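Local coordinates for haloacid dehalogenase domain protein hydrolase (Planctomyces limnophilus, PDB 4OVY) that probably acts as a phosphatase-like hydrolase of the haloacid dehalogenase superfamily and binds a calcium ion in its metal site, at residues Leu57-Asp62 and Thr120-Lys125; Asp278-Asp283 and Lys287-Ile292. One frame throughout, in Å; residues are numbered along the deposited sequence.

Interaction 1. Residues Leu57-Asp62 and Thr120-Lys125; sequences LAFALD and TEWIRK
Trp-122 of helix 112-125 lays its indole flat against helix 55-67, over the backbone of Phe-59. This is helix-on-helix packing in the helical part inserted between the first two core strands, 38-41 and 156-161, consistent with a HAD cap domain. The axes of the two segments stay 11.0 Å apart, and the indole spans the gap. Its CG lies anti to the backbone N (chi1 -177°), which carries the ring out to the other helix.

The tight part is the face of the indole. Phe-59 CB sits straight over the six-membered ring, 3.7 Å from its centroid, as a CH-pi contact. The phenyl ring turns its edge to the five-membered ring in a T-shaped pair, planes at 78°. Phe-59 CD1 comes within 3.5 Å of Trp-122 CG. Phe-167 also meets Phe-59, and the ring of Tyr-135 meets the indole, nearly parallel to it.

The partly exposed side is thinly packed at Ala-58 but pinned by one polar bond at Asp-62. Ala-58 CB only brushes Trp-122 CZ2, at 4.0 Å. A leucine in place of Trp-122 would probably leave the Phe-59 edge without an aromatic face and Asp-62 without its N-H donor.

That donor meets the carboxylate at the indole edge. Trp-122 NE1 gives a nearly straight bond, 171° at the hydrogen, to Asp-62 OD2 at 2.8 Å, on the anti side of the oxygen.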
# COMPACT_ATOMS: atom_id res chain seq x y z
N LEU A 57 -4.14 -22.86 -1.52
CA LEU A 57 -4.25 -23.96 -2.48
C LEU A 57 -5.40 -24.91 -2.08
O LEU A 57 -6.17 -25.35 -2.95
CB LEU A 57 -2.92 -24.70 -2.65
CG LEU A 57 -2.87 -25.77 -3.75
CD1 LEU A 57 -3.31 -25.22 -5.10
CD2 LEU A 57 -1.47 -26.36 -3.83
N ALA A 58 -5.53 -25.19 -0.78
CA ALA A 58 -6.67 -25.96 -0.28
C ALA A 58 -8.00 -25.28 -0.66
O ALA A 58 -8.93 -25.94 -1.11
CB ALA A 58 -6.58 -26.14 1.24
N PHE A 59 -8.06 -23.96 -0.48
CA PHE A 59 -9.23 -23.17 -0.87
C PHE A 59 -9.51 -23.31 -2.37
O PHE A 59 -10.63 -23.62 -2.77
CB PHE A 59 -9.00 -21.70 -0.47
CG PHE A 59 -9.94 -20.71 -1.12
CD1 PHE A 59 -11.22 -20.51 -0.62
CD2 PHE A 59 -9.51 -19.93 -2.18
CE1 PHE A 59 -12.07 -19.58 -1.19
CE2 PHE A 59 -10.36 -19.00 -2.76
CZ PHE A 59 -11.64 -18.82 -2.27
N ALA A 60 -8.47 -23.11 -3.18
CA ALA A 60 -8.60 -23.21 -4.64
C ALA A 60 -9.10 -24.59 -5.07
O ALA A 60 -9.94 -24.71 -5.97
CB ALA A 60 -7.28 -22.88 -5.32
N LEU A 61 -8.60 -25.63 -4.41
CA LEU A 61 -9.06 -27.01 -4.65
C LEU A 61 -10.56 -27.16 -4.42
O LEU A 61 -11.27 -27.75 -5.25
CB LEU A 61 -8.28 -28.00 -3.77
CG LEU A 61 -7.04 -28.65 -4.40
CD1 LEU A 61 -6.10 -27.64 -5.05
CD2 LEU A 61 -6.29 -29.50 -3.39
N ASP A 62 -11.05 -26.65 -3.29
CA ASP A 62 -12.48 -26.74 -2.98
C ASP A 62 -13.31 -25.94 -3.98
O ASP A 62 -14.38 -26.39 -4.43
CB ASP A 62 -12.78 -26.28 -1.55
CG ASP A 62 -12.36 -27.30 -0.51
OD1 ASP A 62 -12.04 -28.45 -0.88
OD2 ASP A 62 -12.36 -26.95 0.70
N THR A 120 -14.39 -15.79 3.38
CA THR A 120 -14.80 -15.79 4.79
C THR A 120 -15.62 -17.03 5.14
O THR A 120 -15.41 -17.65 6.19
CB THR A 120 -15.60 -14.51 5.11
OG1 THR A 120 -14.73 -13.39 4.95
CG2 THR A 120 -16.15 -14.54 6.53
N GLU A 121 -16.54 -17.40 4.27
CA GLU A 121 -17.33 -18.59 4.47
C GLU A 121 -16.47 -19.85 4.40
O GLU A 121 -16.62 -20.75 5.22
CB GLU A 121 -18.48 -18.64 3.48
CG GLU A 121 -19.55 -17.60 3.78
CD GLU A 121 -20.18 -17.80 5.15
OE1 GLU A 121 -21.06 -18.67 5.27
OE2 GLU A 121 -19.77 -17.08 6.10
N TRP A 122 -15.54 -19.91 3.46
CA TRP A 122 -14.66 -21.07 3.35
C TRP A 122 -13.77 -21.21 4.59
O TRP A 122 -13.66 -22.30 5.15
CB TRP A 122 -13.78 -21.00 2.11
CG TRP A 122 -12.93 -22.22 1.97
CD1 TRP A 122 -13.29 -23.41 1.39
CD2 TRP A 122 -11.59 -22.40 2.45
NE1 TRP A 122 -12.26 -24.30 1.47
CE2 TRP A 122 -11.20 -23.72 2.12
CE3 TRP A 122 -10.68 -21.58 3.13
CZ2 TRP A 122 -9.94 -24.23 2.43
CZ3 TRP A 122 -9.43 -22.10 3.44
CH2 TRP A 122 -9.07 -23.40 3.10
N ILE A 123 -13.15 -20.12 5.01
CA ILE A 123 -12.14 -20.23 6.06
C ILE A 123 -12.75 -20.50 7.44
O ILE A 123 -12.05 -20.92 8.36
CB ILE A 123 -11.18 -19.01 6.08
CG1 ILE A 123 -9.81 -19.44 6.63
CG2 ILE A 123 -11.78 -17.85 6.86
CD1 ILE A 123 -8.65 -18.70 6.02
N ARG A 124 -14.05 -20.29 7.60
CA ARG A 124 -14.70 -20.70 8.84
C ARG A 124 -15.28 -22.13 8.76
O ARG A 124 -15.45 -22.77 9.80
CB ARG A 124 -15.73 -19.67 9.29
CG ARG A 124 -16.98 -19.59 8.45
CD ARG A 124 -18.00 -18.65 9.06
NE ARG A 124 -19.32 -18.88 8.48
CZ ARG A 124 -20.10 -19.93 8.75
NH1 ARG A 124 -19.71 -20.87 9.62
NH2 ARG A 124 -21.28 -20.04 8.15
N LYS A 125 -15.53 -22.65 7.56
CA LYS A 125 -16.09 -24.01 7.41
C LYS A 125 -15.04 -25.09 7.20
O LYS A 125 -15.23 -26.24 7.62
CB LYS A 125 -17.08 -24.05 6.25
CG LYS A 125 -18.34 -23.24 6.51
CD LYS A 125 -19.28 -23.30 5.32
CE LYS A 125 -20.51 -22.45 5.57
NZ LYS A 125 -21.59 -22.71 4.59

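Interaction 2. Residues Asp278-Asp283 and Lys287-Ile292; sequences DRALTD and KGWIVI
The indole of Trp-289 turns its edge, not its face, to the helix residue Ala-280. Ala-280 O lies near the ring plane, 3.6 Å from Trp-289 CE3. Ala-280 CA also lies at this edge. The methyl stands off to one side of the plane, with Ala-280 CB 4.0 Å from Trp-289 CZ3. With CG anti to its own carbonyl carbon (chi1 -63°), Trp-289 points its benzene edge back at the helix. One face of the indole is taken by Lys-287, whose CB sits over the centre of the ring. The NE1 end of the indole is bonded to Thr-246 OG1, which would hold the indole's rotation, and Tyr-239 meets the ring edge-to-face.

The chain between these groups turns from helix 279-287 into strand 290-293. Gly-288 makes the turn with positive phi, in a Schellman motif that closes the helix. The strand runs parallel to 253-260 at a margin of the Rossmann-like HAD sheet, and the helix packs beside it.

In the last helical turn, Lys-287 N donates to Asp-283 O at 2.9 Å. Lys-287 CG, anti to its carbonyl carbon (chi1 -65°), comes 3.3 Å from the same Asp-283 O. Beyond CG the lysine chain bends at chi2. Its NZ pairs with Glu-243, while Asp-283 OD2 bonds to Tyr-239 OH. The two charged ends, Lys-287 NZ and Asp-283 OD2, stay 5.7 Å apart.

Farther along, Leu-281 and Val-291 meet by their methyls. The Leu-281 bond to CB leads away from the strand, but Leu-281 CD1 comes back to 4.2 Å from Val-291 CG2.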
# COMPACT_ATOMS: atom_id res chain seq x y z
N ASP A 278 16.33 -23.90 1.64
CA ASP A 278 17.57 -24.53 1.21
C ASP A 278 18.66 -23.48 1.07
O ASP A 278 19.56 -23.40 1.90
CB ASP A 278 17.33 -25.29 -0.09
CG ASP A 278 18.58 -25.95 -0.65
OD1 ASP A 278 19.57 -26.17 0.08
OD2 ASP A 278 18.56 -26.27 -1.84
N ARG A 279 18.56 -22.65 0.03
CA ARG A 279 19.57 -21.62 -0.22
C ARG A 279 19.66 -20.61 0.94
O ARG A 279 20.76 -20.20 1.34
CB ARG A 279 19.27 -20.88 -1.53
CG ARG A 279 19.07 -21.79 -2.74
CD ARG A 279 20.23 -22.74 -2.94
NE ARG A 279 19.98 -23.69 -4.02
CZ ARG A 279 20.82 -24.66 -4.36
NH1 ARG A 279 21.98 -24.81 -3.72
NH2 ARG A 279 20.50 -25.49 -5.35
N ALA A 280 18.51 -20.21 1.47
CA ALA A 280 18.47 -19.25 2.57
C ALA A 280 19.08 -19.83 3.85
O ALA A 280 19.71 -19.11 4.62
CB ALA A 280 17.05 -18.78 2.83
N LEU A 281 18.86 -21.13 4.07
CA LEU A 281 19.39 -21.82 5.25
C LEU A 281 20.91 -21.94 5.18
O LEU A 281 21.63 -21.65 6.14
CB LEU A 281 18.73 -23.20 5.38
CG LEU A 281 19.03 -24.04 6.62
CD1 LEU A 281 18.74 -23.27 7.89
CD2 LEU A 281 18.22 -25.33 6.57
N THR A 282 21.41 -22.36 4.02
CA THR A 282 22.85 -22.45 3.79
C THR A 282 23.55 -21.10 3.99
O THR A 282 24.64 -21.06 4.54
CB THR A 282 23.12 -23.02 2.39
OG1 THR A 282 22.61 -24.35 2.34
CG2 THR A 282 24.62 -23.03 2.06
N ASP A 283 22.92 -20.00 3.56
CA ASP A 283 23.52 -18.67 3.64
C ASP A 283 23.26 -17.94 4.96
O ASP A 283 23.81 -16.85 5.18
CB ASP A 283 23.06 -17.80 2.48
CG ASP A 283 23.83 -18.08 1.19
OD1 ASP A 283 24.72 -18.95 1.19
OD2 ASP A 283 23.52 -17.41 0.19
N LYS A 287 25.00 -14.39 6.23
CA LYS A 287 24.13 -13.20 6.18
C LYS A 287 23.82 -12.61 7.57
O LYS A 287 23.36 -11.48 7.67
CB LYS A 287 22.81 -13.54 5.48
CG LYS A 287 22.94 -13.92 4.01
CD LYS A 287 23.34 -12.73 3.16
CE LYS A 287 23.00 -12.96 1.69
NZ LYS A 287 23.32 -11.77 0.88
N GLY A 288 24.07 -13.38 8.63
CA GLY A 288 23.67 -12.97 9.98
C GLY A 288 22.20 -13.22 10.26
O GLY A 288 21.63 -12.67 11.22
N TRP A 289 21.56 -14.03 9.42
CA TRP A 289 20.16 -14.40 9.63
C TRP A 289 20.04 -15.40 10.78
O TRP A 289 20.74 -16.41 10.82
CB TRP A 289 19.57 -14.99 8.35
CG TRP A 289 19.53 -14.04 7.18
CD1 TRP A 289 19.57 -12.68 7.24
CD2 TRP A 289 19.42 -14.38 5.79
NE1 TRP A 289 19.50 -12.15 5.97
CE2 TRP A 289 19.41 -13.18 5.06
CE3 TRP A 289 19.35 -15.59 5.09
CZ2 TRP A 289 19.30 -13.14 3.67
CZ3 TRP A 289 19.25 -15.55 3.70
CH2 TRP A 289 19.23 -14.34 3.01
N ILE A 290 19.14 -15.11 11.70
CA ILE A 290 18.99 -15.94 12.90
C ILE A 290 17.90 -16.96 12.65
O ILE A 290 16.77 -16.62 12.31
CB ILE A 290 18.64 -15.09 14.13
CG1 ILE A 290 19.64 -13.93 14.31
CG2 ILE A 290 18.58 -15.97 15.38
CD1 ILE A 290 21.08 -14.36 14.51
N VAL A 291 18.25 -18.23 12.83
CA VAL A 291 17.35 -19.33 12.56
C VAL A 291 16.60 -19.72 13.84
O VAL A 291 17.22 -19.98 14.87
CB VAL A 291 18.10 -20.54 11.99
CG1 VAL A 291 17.14 -21.69 11.72
CG2 VAL A 291 18.84 -20.13 10.71
N ILE A 292 15.28 -19.75 13.74
CA ILE A 292 14.42 -20.24 14.81
C ILE A 292 14.21 -21.75 14.63
O ILE A 292 13.65 -22.19 13.62
CB ILE A 292 13.05 -19.53 14.76
CG1 ILE A 292 13.22 -18.01 14.91
CG2 ILE A 292 12.11 -20.07 15.82
CD1 ILE A 292 12.07 -17.22 14.33

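Overall arrangement
From the N terminus, the chain passes helix 11-24 and core strand 38-41, then enters the helices that follow. Interaction 1 closes a loop of 57 residues, many of them helical and none in strands, tying helix 55-67 to helix 112-125. The chain returns to the core through strands 156-161 and 230-233. Interaction 2 comes later, spans only three residues, the last turn of the helix, and joins helix 279-287 to strand 290-293. The two contacts follow in series, neither nesting nor crossing. The centres of interactions 1 and 2 lie about 32 Å apart, on opposite sides of the chain's centre. One joins two inserted helices; the other, a helix to a marginal strand of the core sheet.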